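Acyl-[acyl-carrier-protein]--UDP-N-acetylglucosamine O-acyltransferase (Helicobacter pylori, PDB 1J2Z) catalyses the transfer of an (R)-3-hydroxyacyl chain from acyl carrier protein to UDP-N-acetylglucosamine, the first step of lipid A biosynthesis. Local coordinates at residues I16-I22 with L34-L40; T45-T50 with V63-Q67; G144-I149 with I161-I167; P179-V183 with R191-R195; L224-K229 with C245-L249. Residue numbers count along the deposited sequence, not the author numbering.

How the contacts relate
Contacts 1, 2 and 3 each join successive coils of the left-handed beta-helix, contact 4 lies where the helix ends, and contact 5 belongs to the C-terminal helices. Contacts 1 and 2 meet inside the coils, Leu40 CD1 lying 3.6 Å from Leu46 CD1. Contact 3 is farther along, its centre about 29 Å from that of contact 1, and shares a sheet with contacts 1 and 4. Contacts 3 and 4 have centres about 9 Å apart, with Met166 O 2.7 Å from Val183 N. Phe247 of contact 5 touches Ala162 and Pro179. Contact 2 is the one near substrate-binding residues: the side chain of Thr66 is about 7 Å from that of Gln69.

Contact 1: residues I16-I22 with L34-L40; sequences INKGVEI and LDEGVKL
Two consecutive coils of the left-handed beta-helix stack in register, Ile16 over Leu34 (CA-CA 5.0 Å) through Ile22 over Leu40 (4.7 Å), each with a type II turn, Asn17 to Val20 and Asp35 to Val38. Leu34 (chi1 m, chi2 t) points inside the coils, its CD1 3.5 Å from Ile16 CD1 and 3.9 Å from Val20 CG1, and its O accepts Asn17 N at 3.0 Å. Asp35, chi1 t, takes Glu36 N on OD2 at 2.7 Å. Glu36 CA makes a CA-H...O contact with Lys18 O (3.5 Å). Gly37, like its register partner Gly19, has phi near 75°, favouring glycine. Val38 O receives Glu21 N at 2.8 Å. Lys39 is extended on the outer face; a water bridges its NZ (2.8 Å) and Glu21 OE1 (2.7 Å). Leu40 N donates to Glu21 O at 2.7 Å; its CD1 packs 4.2 Å from Ile22 CG1. Ile28 of strand 27-28 touches Ile22, Leu34 and Leu40, and strands 49-52 and 57-58 of the next coil continue the stack.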
# COMPACT_ATOMS: atom_id res chain seq x y z
N ILE A 16 -29.96 5.81 12.41
CA ILE A 16 -29.93 4.60 11.59
C ILE A 16 -31.31 4.38 10.97
O ILE A 16 -32.25 4.03 11.68
CB ILE A 16 -29.60 3.36 12.44
CG1 ILE A 16 -28.40 3.65 13.35
CG2 ILE A 16 -29.32 2.17 11.53
CD1 ILE A 16 -27.10 3.95 12.62
N ASN A 17 -31.42 4.58 9.67
CA ASN A 17 -32.70 4.41 8.98
C ASN A 17 -33.10 2.94 8.91
O ASN A 17 -32.37 2.06 9.39
CB ASN A 17 -32.61 4.98 7.56
CG ASN A 17 -33.98 5.26 6.94
OD1 ASN A 17 -34.08 5.62 5.77
ND2 ASN A 17 -35.04 5.09 7.73
N LYS A 18 -34.26 2.68 8.33
CA LYS A 18 -34.77 1.32 8.21
C LYS A 18 -34.03 0.50 7.16
O LYS A 18 -33.45 1.05 6.22
CB LYS A 18 -36.27 1.35 7.89
CG LYS A 18 -36.86 -0.03 7.63
CD LYS A 18 -36.55 -0.98 8.78
CE LYS A 18 -36.85 -2.43 8.42
NZ LYS A 18 -36.33 -3.37 9.44
N GLY A 19 -34.04 -0.82 7.33
CA GLY A 19 -33.39 -1.71 6.39
C GLY A 19 -31.87 -1.75 6.48
O GLY A 19 -31.23 -2.42 5.68
N VAL A 20 -31.29 -1.06 7.46
CA VAL A 20 -29.84 -1.03 7.60
C VAL A 20 -29.27 -2.30 8.26
O VAL A 20 -29.78 -2.77 9.26
CB VAL A 20 -29.38 0.19 8.43
CG1 VAL A 20 -27.86 0.14 8.65
CG2 VAL A 20 -29.76 1.47 7.72
N GLU A 21 -28.21 -2.84 7.66
CA GLU A 21 -27.56 -4.02 8.19
C GLU A 21 -26.21 -3.62 8.78
O GLU A 21 -25.43 -2.92 8.13
CB GLU A 21 -27.34 -5.05 7.08
CG GLU A 21 -28.62 -5.59 6.47
CD GLU A 21 -28.34 -6.57 5.35
OE1 GLU A 21 -27.66 -7.58 5.60
OE2 GLU A 21 -28.81 -6.32 4.21
N ILE A 22 -25.95 -4.06 10.00
CA ILE A 22 -24.70 -3.73 10.68
C ILE A 22 -24.07 -5.02 11.20
O ILE A 22 -24.66 -5.72 12.01
CB ILE A 22 -24.96 -2.74 11.84
CG1 ILE A 22 -25.54 -1.44 11.28
CG2 ILE A 22 -23.67 -2.46 12.60
CD1 ILE A 22 -25.89 -0.40 12.33
N LEU A 34 -26.96 6.79 8.71
CA LEU A 34 -26.97 5.72 7.72
C LEU A 34 -28.35 5.69 7.07
O LEU A 34 -29.35 5.41 7.73
CB LEU A 34 -26.67 4.37 8.38
CG LEU A 34 -25.37 4.26 9.20
CD1 LEU A 34 -25.27 2.87 9.79
CD2 LEU A 34 -24.17 4.55 8.30
N ASP A 35 -28.40 5.98 5.78
CA ASP A 35 -29.66 5.99 5.05
C ASP A 35 -30.12 4.56 4.78
O ASP A 35 -29.42 3.59 5.07
CB ASP A 35 -29.50 6.77 3.74
CG ASP A 35 -30.81 7.40 3.26
OD1 ASP A 35 -30.78 8.21 2.31
OD2 ASP A 35 -31.88 7.10 3.84
N GLU A 36 -31.33 4.45 4.24
CA GLU A 36 -31.95 3.17 3.93
C GLU A 36 -31.12 2.17 3.13
O GLU A 36 -30.44 2.53 2.16
CB GLU A 36 -33.27 3.42 3.20
CG GLU A 36 -33.95 2.15 2.69
CD GLU A 36 -35.30 2.44 2.05
OE1 GLU A 36 -35.36 3.20 1.06
OE2 GLU A 36 -36.31 1.90 2.55
N GLY A 37 -31.19 0.91 3.55
CA GLY A 37 -30.50 -0.15 2.84
C GLY A 37 -28.99 -0.24 2.98
O GLY A 37 -28.37 -1.07 2.32
N VAL A 38 -28.39 0.61 3.82
CA VAL A 38 -26.94 0.56 4.00
C VAL A 38 -26.53 -0.77 4.62
O VAL A 38 -27.18 -1.26 5.54
CB VAL A 38 -26.44 1.69 4.92
CG1 VAL A 38 -25.03 1.36 5.45
CG2 VAL A 38 -26.41 3.01 4.15
N LYS A 39 -25.44 -1.35 4.11
CA LYS A 39 -24.94 -2.60 4.65
C LYS A 39 -23.50 -2.49 5.12
O LYS A 39 -22.59 -2.25 4.33
CB LYS A 39 -25.05 -3.74 3.63
CG LYS A 39 -24.48 -5.05 4.16
CD LYS A 39 -24.65 -6.22 3.19
CE LYS A 39 -24.09 -7.50 3.79
NZ LYS A 39 -24.38 -8.69 2.95
N LEU A 40 -23.30 -2.66 6.42
CA LEU A 40 -21.97 -2.60 6.99
C LEU A 40 -21.58 -4.01 7.37
O LEU A 40 -22.32 -4.68 8.10
CB LEU A 40 -21.95 -1.73 8.26
CG LEU A 40 -22.42 -0.28 8.17
CD1 LEU A 40 -22.22 0.38 9.53
CD2 LEU A 40 -21.63 0.45 7.10
O HOH W 1 -27.06 -9.10 3.49

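Contact 2: residues T45-T50 with V63-Q67; sequences TLQGHT and VLGTQ. With SO4 (sulfate ion), chain C.
Leu64, Thr45 and Gly65 carry this parallel pairing between coils of the left-handed beta-helix, with Thr45 over Val63 (CA-CA 4.8 Å), Leu46 over Leu64 (5.0 Å) and Gln47 over Gly65 (4.5 Å). Leu64 bonds at both peptide ends: its N donates to Thr45 O at 2.9 Å and its O accepts Gln47 N at 2.8 Å. Its side chain, chi1 m and chi2 t, faces the coil interior beside Leu46, whose CD2 lies 3.7 Å from Leu64 CB. Thr45 shares the other face with Val63, its CB 4.3 Å from Val63 CG2; its OG1 hydrogen-bonds Asn42 of a second subunit. Gly65 (phi 99°, psi -7°) makes the corner; its CA approaches Gln47 O to 3.2 Å and Thr50 OG1 to 3.6 Å, so a CB would clash with both. Thr50 OG1 donates to Gln47 O at 2.6 Å. Beyond the corner the chain leaves the coil; a sulfate, probably from the crystallisation liquor, binds with its O4 2.7 Å from Gln67 N. Strand 79-82 of the same coil and strand 93-94 of the next pack against Leu64, while Phe61 of the second subunit packs on Thr45 and Val63, placing this face in the trimer interface.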
# COMPACT_ATOMS: atom_id res chain seq x y z
N THR A 45 -15.68 1.00 11.03
CA THR A 45 -15.60 2.11 11.98
C THR A 45 -16.09 3.39 11.31
O THR A 45 -15.54 3.83 10.31
CB THR A 45 -14.17 2.35 12.48
OG1 THR A 45 -13.72 1.21 13.23
CG2 THR A 45 -14.11 3.59 13.37
N LEU A 46 -17.14 3.98 11.88
CA LEU A 46 -17.70 5.22 11.36
C LEU A 46 -17.67 6.27 12.47
O LEU A 46 -18.34 6.11 13.49
CB LEU A 46 -19.14 4.99 10.89
CG LEU A 46 -19.34 3.87 9.86
CD1 LEU A 46 -20.82 3.74 9.50
CD2 LEU A 46 -18.52 4.17 8.61
N GLN A 47 -16.88 7.32 12.27
CA GLN A 47 -16.75 8.39 13.25
C GLN A 47 -17.06 9.75 12.62
O GLN A 47 -17.35 9.84 11.42
CB GLN A 47 -15.31 8.43 13.80
CG GLN A 47 -14.80 7.13 14.42
CD GLN A 47 -15.41 6.83 15.78
OE1 GLN A 47 -16.52 6.31 15.88
NE2 GLN A 47 -14.69 7.17 16.84
N GLY A 48 -16.98 10.81 13.41
CA GLY A 48 -17.24 12.14 12.90
C GLY A 48 -18.64 12.36 12.36
O GLY A 48 -19.53 11.54 12.55
N HIS A 49 -18.82 13.48 11.67
CA HIS A 49 -20.10 13.86 11.09
C HIS A 49 -20.15 13.24 9.70
O HIS A 49 -19.89 13.91 8.70
CB HIS A 49 -20.19 15.39 11.02
CG HIS A 49 -19.73 16.05 12.28
ND1 HIS A 49 -20.41 15.93 13.48
CD2 HIS A 49 -18.62 16.77 12.55
CE1 HIS A 49 -19.73 16.55 14.43
NE2 HIS A 49 -18.64 17.07 13.90
N THR A 50 -20.50 11.96 9.68
CA THR A 50 -20.53 11.19 8.46
C THR A 50 -21.92 10.70 8.03
O THR A 50 -22.67 10.15 8.84
CB THR A 50 -19.62 9.96 8.61
OG1 THR A 50 -18.33 10.39 9.09
CG2 THR A 50 -19.45 9.23 7.29
N VAL A 63 -12.33 2.41 7.59
CA VAL A 63 -12.43 3.46 8.59
C VAL A 63 -12.88 4.74 7.90
O VAL A 63 -12.19 5.26 7.03
CB VAL A 63 -11.07 3.71 9.28
CG1 VAL A 63 -11.18 4.86 10.26
CG2 VAL A 63 -10.63 2.45 10.00
N LEU A 64 -14.05 5.23 8.30
CA LEU A 64 -14.59 6.45 7.70
C LEU A 64 -14.94 7.49 8.75
O LEU A 64 -15.60 7.19 9.74
CB LEU A 64 -15.85 6.13 6.89
CG LEU A 64 -15.85 4.99 5.86
CD1 LEU A 64 -17.15 5.07 5.08
CD2 LEU A 64 -14.67 5.10 4.92
N GLY A 65 -14.49 8.71 8.53
CA GLY A 65 -14.83 9.77 9.45
C GLY A 65 -13.82 10.17 10.51
O GLY A 65 -14.08 11.13 11.21
N THR A 66 -12.71 9.45 10.65
CA THR A 66 -11.73 9.85 11.64
C THR A 66 -11.12 11.15 11.14
O THR A 66 -11.19 11.46 9.95
CB THR A 66 -10.60 8.80 11.83
OG1 THR A 66 -10.02 8.47 10.57
CG2 THR A 66 -11.16 7.54 12.49
N GLN A 67 -10.52 11.92 12.04
CA GLN A 67 -9.94 13.21 11.68
C GLN A 67 -8.87 13.17 10.59
O GLN A 67 -8.11 12.20 10.48
CB GLN A 67 -9.38 13.90 12.93
CG GLN A 67 -8.44 13.04 13.75
CD GLN A 67 -8.06 13.69 15.07
OE1 GLN A 67 -7.30 14.66 15.09
NE2 GLN A 67 -8.59 13.17 16.16
S SO4 C . -11.56 11.06 15.76
O1 SO4 C . -12.39 9.86 15.85
O2 SO4 C . -12.41 12.23 15.67
O3 SO4 C . -10.71 11.18 16.94
O4 SO4 C . -10.70 10.99 14.58

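Contact 3: residues G144-I149 with I161-I167; sequences GDYVNI and IAKGCMI
This is one corner and the following side of the left-handed parallel beta-helix, where the 144-149 coil stacks on the 161-167 coil. Gly144 opens the pairing, its N donating to Ile161 O at 2.8 Å; a CB there would clash with Lys163 N and Ala162 C. The CA of Gly144 is nearest that of Lys163 (4.3 Å), but from Tyr146 over Gly164 (4.7 Å) the offset is 18 residues and stays so to Ile149 over Ile167 (4.6 Å). Asp145 O accepts Gly164 N at 2.9 Å, while its OD1 is bonded to Ser127 N of the preceding coil. Tyr146 has positive phi and psi (53°, 45°), opposite the type II turn Ala162 to Cys165. Its ring (chi1 m) stacks with His128, and its CD1 lies 4.2 Å from CE of the fully extended Lys163; its O is 3.2 Å from Gly164 CA. Val147, chi1 t, turns inward, with CG1 3.9 Å from Ile161 CG2 and CG2 3.3 Å from Ala162 O. Asn148 pairs with Met166 on the outer face, where Arg197 of helix 195-201 also touches it. Asn148 N donates to Cys165 O at 3.0 Å, its O receives Ile167 N at 2.8 Å, and its ND2 folds back to Val147 O at 3.0 Å. Ile149 (chi1 m, chi2 t) closes the row in the coil interior, its CG1 3.9 Å from Ile167 CD1.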
# COMPACT_ATOMS: atom_id res chain seq x y z
N GLY A 144 -14.08 13.84 -11.37
CA GLY A 144 -15.37 13.86 -12.05
C GLY A 144 -16.03 12.50 -12.17
O GLY A 144 -15.55 11.52 -11.61
N ASP A 145 -17.15 12.44 -12.89
CA ASP A 145 -17.85 11.18 -13.07
C ASP A 145 -17.12 10.27 -14.05
O ASP A 145 -16.33 10.73 -14.87
CB ASP A 145 -19.28 11.41 -13.58
CG ASP A 145 -20.12 12.25 -12.63
OD1 ASP A 145 -19.85 12.23 -11.41
OD2 ASP A 145 -21.05 12.92 -13.12
N TYR A 146 -17.38 8.97 -13.94
CA TYR A 146 -16.78 7.98 -14.83
C TYR A 146 -15.26 8.02 -14.91
O TYR A 146 -14.69 7.95 -16.00
CB TYR A 146 -17.36 8.10 -16.24
CG TYR A 146 -18.87 7.98 -16.29
CD1 TYR A 146 -19.67 9.11 -16.15
CD2 TYR A 146 -19.48 6.74 -16.42
CE1 TYR A 146 -21.06 9.00 -16.15
CE2 TYR A 146 -20.87 6.62 -16.42
CZ TYR A 146 -21.65 7.76 -16.28
OH TYR A 146 -23.03 7.65 -16.27
N VAL A 147 -14.61 8.13 -13.76
CA VAL A 147 -13.15 8.14 -13.74
C VAL A 147 -12.64 6.83 -13.16
O VAL A 147 -13.16 6.33 -12.15
CB VAL A 147 -12.61 9.31 -12.89
CG1 VAL A 147 -11.09 9.17 -12.70
CG2 VAL A 147 -12.92 10.63 -13.56
N ASN A 148 -11.64 6.25 -13.82
CA ASN A 148 -11.03 5.02 -13.35
C ASN A 148 -9.58 5.31 -13.00
O ASN A 148 -8.86 5.91 -13.80
CB ASN A 148 -11.08 3.92 -14.43
CG ASN A 148 -12.46 3.32 -14.58
OD1 ASN A 148 -12.62 2.25 -15.17
ND2 ASN A 148 -13.47 4.00 -14.06
N ILE A 149 -9.17 4.91 -11.81
CA ILE A 149 -7.79 5.13 -11.39
C ILE A 149 -7.20 3.78 -11.02
O ILE A 149 -7.69 3.10 -10.11
CB ILE A 149 -7.71 6.08 -10.18
CG1 ILE A 149 -8.46 7.38 -10.48
CG2 ILE A 149 -6.25 6.37 -9.85
CD1 ILE A 149 -8.43 8.40 -9.35
N ILE A 161 -9.31 15.90 -11.75
CA ILE A 161 -9.45 14.97 -12.86
C ILE A 161 -10.88 15.12 -13.36
O ILE A 161 -11.84 14.89 -12.61
CB ILE A 161 -9.20 13.52 -12.41
CG1 ILE A 161 -7.79 13.41 -11.83
CG2 ILE A 161 -9.37 12.57 -13.58
CD1 ILE A 161 -7.55 12.10 -11.08
N ALA A 162 -11.03 15.51 -14.62
CA ALA A 162 -12.35 15.71 -15.20
C ALA A 162 -13.06 14.41 -15.54
O ALA A 162 -12.50 13.32 -15.39
CB ALA A 162 -12.23 16.60 -16.45
N LYS A 163 -14.29 14.55 -16.00
CA LYS A 163 -15.14 13.42 -16.37
C LYS A 163 -14.54 12.49 -17.42
O LYS A 163 -13.81 12.91 -18.30
CB LYS A 163 -16.48 13.96 -16.89
CG LYS A 163 -17.42 12.90 -17.45
CD LYS A 163 -18.64 13.57 -18.10
CE LYS A 163 -19.67 12.55 -18.55
NZ LYS A 163 -20.84 13.22 -19.20
N GLY A 164 -14.86 11.20 -17.28
CA GLY A 164 -14.41 10.19 -18.22
C GLY A 164 -12.94 9.91 -18.39
O GLY A 164 -12.53 9.38 -19.42
N CYS A 165 -12.13 10.24 -17.38
CA CYS A 165 -10.69 9.99 -17.48
C CYS A 165 -10.26 8.63 -16.96
O CYS A 165 -10.93 8.02 -16.13
CB CYS A 165 -9.91 11.07 -16.74
SG CYS A 165 -9.90 12.67 -17.54
N MET A 166 -9.14 8.16 -17.48
CA MET A 166 -8.59 6.88 -17.05
C MET A 166 -7.14 7.12 -16.65
O MET A 166 -6.36 7.67 -17.41
CB MET A 166 -8.65 5.85 -18.17
CG MET A 166 -8.17 4.47 -17.75
SD MET A 166 -8.39 3.23 -19.04
CE MET A 166 -10.14 2.84 -18.83
N ILE A 167 -6.79 6.70 -15.44
CA ILE A 167 -5.43 6.86 -14.95
C ILE A 167 -4.83 5.48 -14.70
O ILE A 167 -5.35 4.71 -13.89
CB ILE A 167 -5.40 7.66 -13.64
CG1 ILE A 167 -6.20 8.95 -13.81
CG2 ILE A 167 -3.96 8.00 -13.26
CD1 ILE A 167 -6.22 9.80 -12.58

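Contact 4: residues P179-V183 with R191-R195; sequences PYCTV and RGLNR
Thr182 (chi1 p) lays its methyl over the backbone of the returning chain, CG2 3.5 Å from Leu193 O and 3.4 Å from Asn194 CA, and has the most surface buried of any residue here. Its backbone bonds too: N donates to Gly192 O at 3.0 Å, and O takes Arg191 N at 3.0 Å. The two segments run antiparallel, with Cys181 and Leu193 as a non-hydrogen-bonded pair (CA-CA 4.3 Å); Cys181 SG touches Leu193 CD2 at 4.0 Å. Tyr180, at positive phi and psi (63°, 22°), presents its O to Asn194 N at 2.6 Å. Gly192 (phi 151°, psi -158°) makes the corner with angles that call for glycine. The Arg191 side chain is poorly ordered, though its NE forms a salt bridge with Glu184. Asn194 occupies the N-cap position of helix 195-201. On its other edge strand 181-184 is parallel to strand 166-167, so this beta hairpin ends the parallel ladder of the left-handed beta-helix and leads into the C-terminal helical domain of LpxA.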
# COMPACT_ATOMS: atom_id res chain seq x y z
N PRO A 179 -11.24 16.43 -19.56
CA PRO A 179 -12.18 15.33 -19.84
C PRO A 179 -11.81 14.32 -20.92
O PRO A 179 -11.20 14.65 -21.94
CB PRO A 179 -13.50 16.06 -20.13
CG PRO A 179 -13.09 17.44 -20.50
CD PRO A 179 -11.93 17.73 -19.59
N TYR A 180 -12.17 13.07 -20.65
CA TYR A 180 -11.95 11.95 -21.56
C TYR A 180 -10.51 11.59 -21.91
O TYR A 180 -10.26 10.95 -22.94
CB TYR A 180 -12.76 12.19 -22.84
CG TYR A 180 -14.23 12.39 -22.57
CD1 TYR A 180 -14.82 13.65 -22.69
CD2 TYR A 180 -15.04 11.33 -22.17
CE1 TYR A 180 -16.18 13.85 -22.41
CE2 TYR A 180 -16.38 11.51 -21.88
CZ TYR A 180 -16.95 12.76 -22.01
OH TYR A 180 -18.28 12.93 -21.72
N CYS A 181 -9.55 11.98 -21.07
CA CYS A 181 -8.15 11.67 -21.32
C CYS A 181 -7.64 10.49 -20.51
O CYS A 181 -8.14 10.21 -19.42
CB CYS A 181 -7.27 12.88 -21.02
SG CYS A 181 -7.56 14.28 -22.09
N THR A 182 -6.65 9.79 -21.05
CA THR A 182 -6.04 8.67 -20.35
C THR A 182 -4.67 9.16 -19.91
O THR A 182 -3.96 9.81 -20.68
CB THR A 182 -5.87 7.45 -21.27
OG1 THR A 182 -5.06 7.80 -22.40
CG2 THR A 182 -7.22 6.97 -21.76
N VAL A 183 -4.30 8.85 -18.68
CA VAL A 183 -3.02 9.28 -18.12
C VAL A 183 -2.20 8.10 -17.61
O VAL A 183 -2.75 7.06 -17.26
CB VAL A 183 -3.25 10.27 -16.96
CG1 VAL A 183 -1.92 10.70 -16.36
CG2 VAL A 183 -4.02 11.48 -17.46
N ARG A 191 -1.67 10.44 -22.45
CA ARG A 191 -1.24 9.56 -23.54
C ARG A 191 -2.25 9.43 -24.66
O ARG A 191 -1.99 8.76 -25.66
CB ARG A 191 -0.94 8.16 -23.00
CG ARG A 191 0.26 8.09 -22.08
CD ARG A 191 0.43 6.70 -21.47
NE ARG A 191 0.60 5.64 -22.46
CZ ARG A 191 -0.40 5.02 -23.09
NH1 ARG A 191 -1.66 5.34 -22.83
NH2 ARG A 191 -0.13 4.07 -23.97
N GLY A 192 -3.41 10.06 -24.50
CA GLY A 192 -4.43 9.97 -25.53
C GLY A 192 -5.81 10.11 -24.93
O GLY A 192 -5.96 10.65 -23.83
N LEU A 193 -6.82 9.62 -25.64
CA LEU A 193 -8.19 9.71 -25.15
C LEU A 193 -8.74 8.39 -24.64
O LEU A 193 -8.32 7.31 -25.07
CB LEU A 193 -9.11 10.26 -26.24
CG LEU A 193 -8.81 11.66 -26.77
CD1 LEU A 193 -9.98 12.12 -27.65
CD2 LEU A 193 -8.62 12.63 -25.61
N ASN A 194 -9.69 8.49 -23.72
CA ASN A 194 -10.35 7.32 -23.13
C ASN A 194 -11.45 6.91 -24.09
O ASN A 194 -12.64 7.07 -23.81
CB ASN A 194 -10.93 7.70 -21.77
CG ASN A 194 -11.44 6.50 -21.00
OD1 ASN A 194 -11.84 6.61 -19.84
ND2 ASN A 194 -11.43 5.33 -21.64
N ARG A 195 -11.03 6.37 -25.23
CA ARG A 195 -11.94 5.93 -26.29
C ARG A 195 -13.03 5.00 -25.79
O ARG A 195 -14.21 5.20 -26.08
CB ARG A 195 -11.12 5.24 -27.39
CG ARG A 195 -11.72 5.31 -28.78
CD ARG A 195 -10.72 4.81 -29.82
NE ARG A 195 -11.21 4.99 -31.19
CZ ARG A 195 -12.24 4.33 -31.71
NH1 ARG A 195 -12.90 3.45 -30.97
NH2 ARG A 195 -12.60 4.56 -32.96

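Contact 5: residues L224-K229 with C245-L249; sequences LRESAK and CSFIL
Helices 224-234 and 239-250 form a helical hairpin in the C-terminal domain of LpxA, their short segments running roughly antiparallel with a signed crossing angle of -145° and axes 9.2 Å apart at closest approach. Ala228 meets three residues of the other helix: its CA is 5.1 Å from that of Cys245, and its CB lies 4.1 Å from Cys245 CB, 4.2 Å from Ile248 CG2 and 3.8 Å from Leu249 CD2. Leu224 takes chi1 t and chi2 t, bringing CD2 to 3.3 Å from CG2 of Ile248 (m, t), which also packs on Leu217 of helix 204-217. Leu249 (chi1 m, chi2 t) has the most area buried; its CD2 is 3.7 Å from both Arg225 CG and Lys229 CG. Lys229, chi1 m, sends its end away from the other helix, NZ making a salt bridge to Glu226 OE1 at 3.0 Å. Arg225 extends through chi1 and chi2 t and bends at chi3 m, setting one guanidinium face over Leu249 CD2, while NH2 donates a hydrogen bond to Leu249 O at 2.7 Å.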
# COMPACT_ATOMS: atom_id res chain seq x y z
N LEU A 224 -1.73 26.71 -24.05
CA LEU A 224 -2.95 25.94 -23.90
C LEU A 224 -4.08 26.91 -23.55
O LEU A 224 -5.16 26.86 -24.12
CB LEU A 224 -2.79 24.92 -22.77
CG LEU A 224 -3.67 23.67 -22.73
CD1 LEU A 224 -3.49 22.99 -21.38
CD2 LEU A 224 -5.12 24.03 -22.94
N ARG A 225 -3.79 27.80 -22.60
CA ARG A 225 -4.77 28.79 -22.15
C ARG A 225 -5.30 29.65 -23.30
O ARG A 225 -6.51 29.83 -23.43
CB ARG A 225 -4.15 29.67 -21.07
CG ARG A 225 -4.98 30.88 -20.66
CD ARG A 225 -4.43 31.48 -19.37
NE ARG A 225 -4.79 30.67 -18.21
CZ ARG A 225 -5.93 30.80 -17.53
NH1 ARG A 225 -6.81 31.72 -17.88
NH2 ARG A 225 -6.18 29.99 -16.51
N GLU A 226 -4.40 30.18 -24.12
CA GLU A 226 -4.81 31.01 -25.24
C GLU A 226 -5.64 30.23 -26.25
O GLU A 226 -6.60 30.75 -26.80
CB GLU A 226 -3.59 31.63 -25.92
CG GLU A 226 -2.88 32.69 -25.09
CD GLU A 226 -3.82 33.78 -24.59
OE1 GLU A 226 -4.24 33.74 -23.41
OE2 GLU A 226 -4.17 34.68 -25.39
N SER A 227 -5.26 28.98 -26.50
CA SER A 227 -6.01 28.17 -27.45
C SER A 227 -7.39 27.86 -26.89
O SER A 227 -8.38 27.81 -27.63
CB SER A 227 -5.27 26.85 -27.73
OG SER A 227 -4.04 27.11 -28.38
N ALA A 228 -7.46 27.66 -25.58
CA ALA A 228 -8.73 27.36 -24.92
C ALA A 228 -9.69 28.55 -25.05
O ALA A 228 -10.86 28.37 -25.39
CB ALA A 228 -8.50 27.02 -23.45
N LYS A 229 -9.18 29.74 -24.77
CA LYS A 229 -10.00 30.95 -24.85
C LYS A 229 -10.49 31.17 -26.28
O LYS A 229 -11.65 31.51 -26.50
CB LYS A 229 -9.20 32.16 -24.36
CG LYS A 229 -8.74 32.02 -22.92
CD LYS A 229 -8.35 33.33 -22.27
CE LYS A 229 -7.10 33.92 -22.88
NZ LYS A 229 -6.62 35.09 -22.09
N CYS A 245 -12.72 23.40 -22.28
CA CYS A 245 -11.99 24.66 -22.16
C CYS A 245 -12.17 25.39 -20.84
O CYS A 245 -11.22 25.98 -20.32
CB CYS A 245 -12.34 25.57 -23.34
SG CYS A 245 -11.88 24.83 -24.91
N SER A 246 -13.38 25.38 -20.29
CA SER A 246 -13.59 26.07 -19.02
C SER A 246 -12.81 25.33 -17.93
O SER A 246 -12.31 25.94 -16.98
CB SER A 246 -15.08 26.12 -18.66
OG SER A 246 -15.57 24.83 -18.37
N PHE A 247 -12.72 24.01 -18.07
CA PHE A 247 -11.97 23.20 -17.10
C PHE A 247 -10.51 23.66 -17.12
O PHE A 247 -9.91 23.93 -16.08
CB PHE A 247 -12.03 21.72 -17.47
CG PHE A 247 -11.24 20.83 -16.55
CD1 PHE A 247 -11.72 20.50 -15.29
CD2 PHE A 247 -9.98 20.36 -16.92
CE1 PHE A 247 -10.98 19.71 -14.42
CE2 PHE A 247 -9.22 19.57 -16.06
CZ PHE A 247 -9.72 19.25 -14.80
N ILE A 248 -9.96 23.74 -18.32
CA ILE A 248 -8.58 24.16 -18.53
C ILE A 248 -8.27 25.54 -17.97
O ILE A 248 -7.28 25.72 -17.27
CB ILE A 248 -8.23 24.13 -20.04
CG1 ILE A 248 -8.18 22.69 -20.53
CG2 ILE A 248 -6.91 24.84 -20.29
CD1 ILE A 248 -8.03 22.55 -22.04
N LEU A 249 -9.12 26.52 -18.28
CA LEU A 249 -8.90 27.88 -17.80
C LEU A 249 -9.02 28.01 -16.28
O LEU A 249 -8.50 28.95 -15.70
CB LEU A 249 -9.87 28.85 -18.48
CG LEU A 249 -9.79 28.99 -20.00
CD1 LEU A 249 -10.79 30.04 -20.47
CD2 LEU A 249 -8.38 29.38 -20.42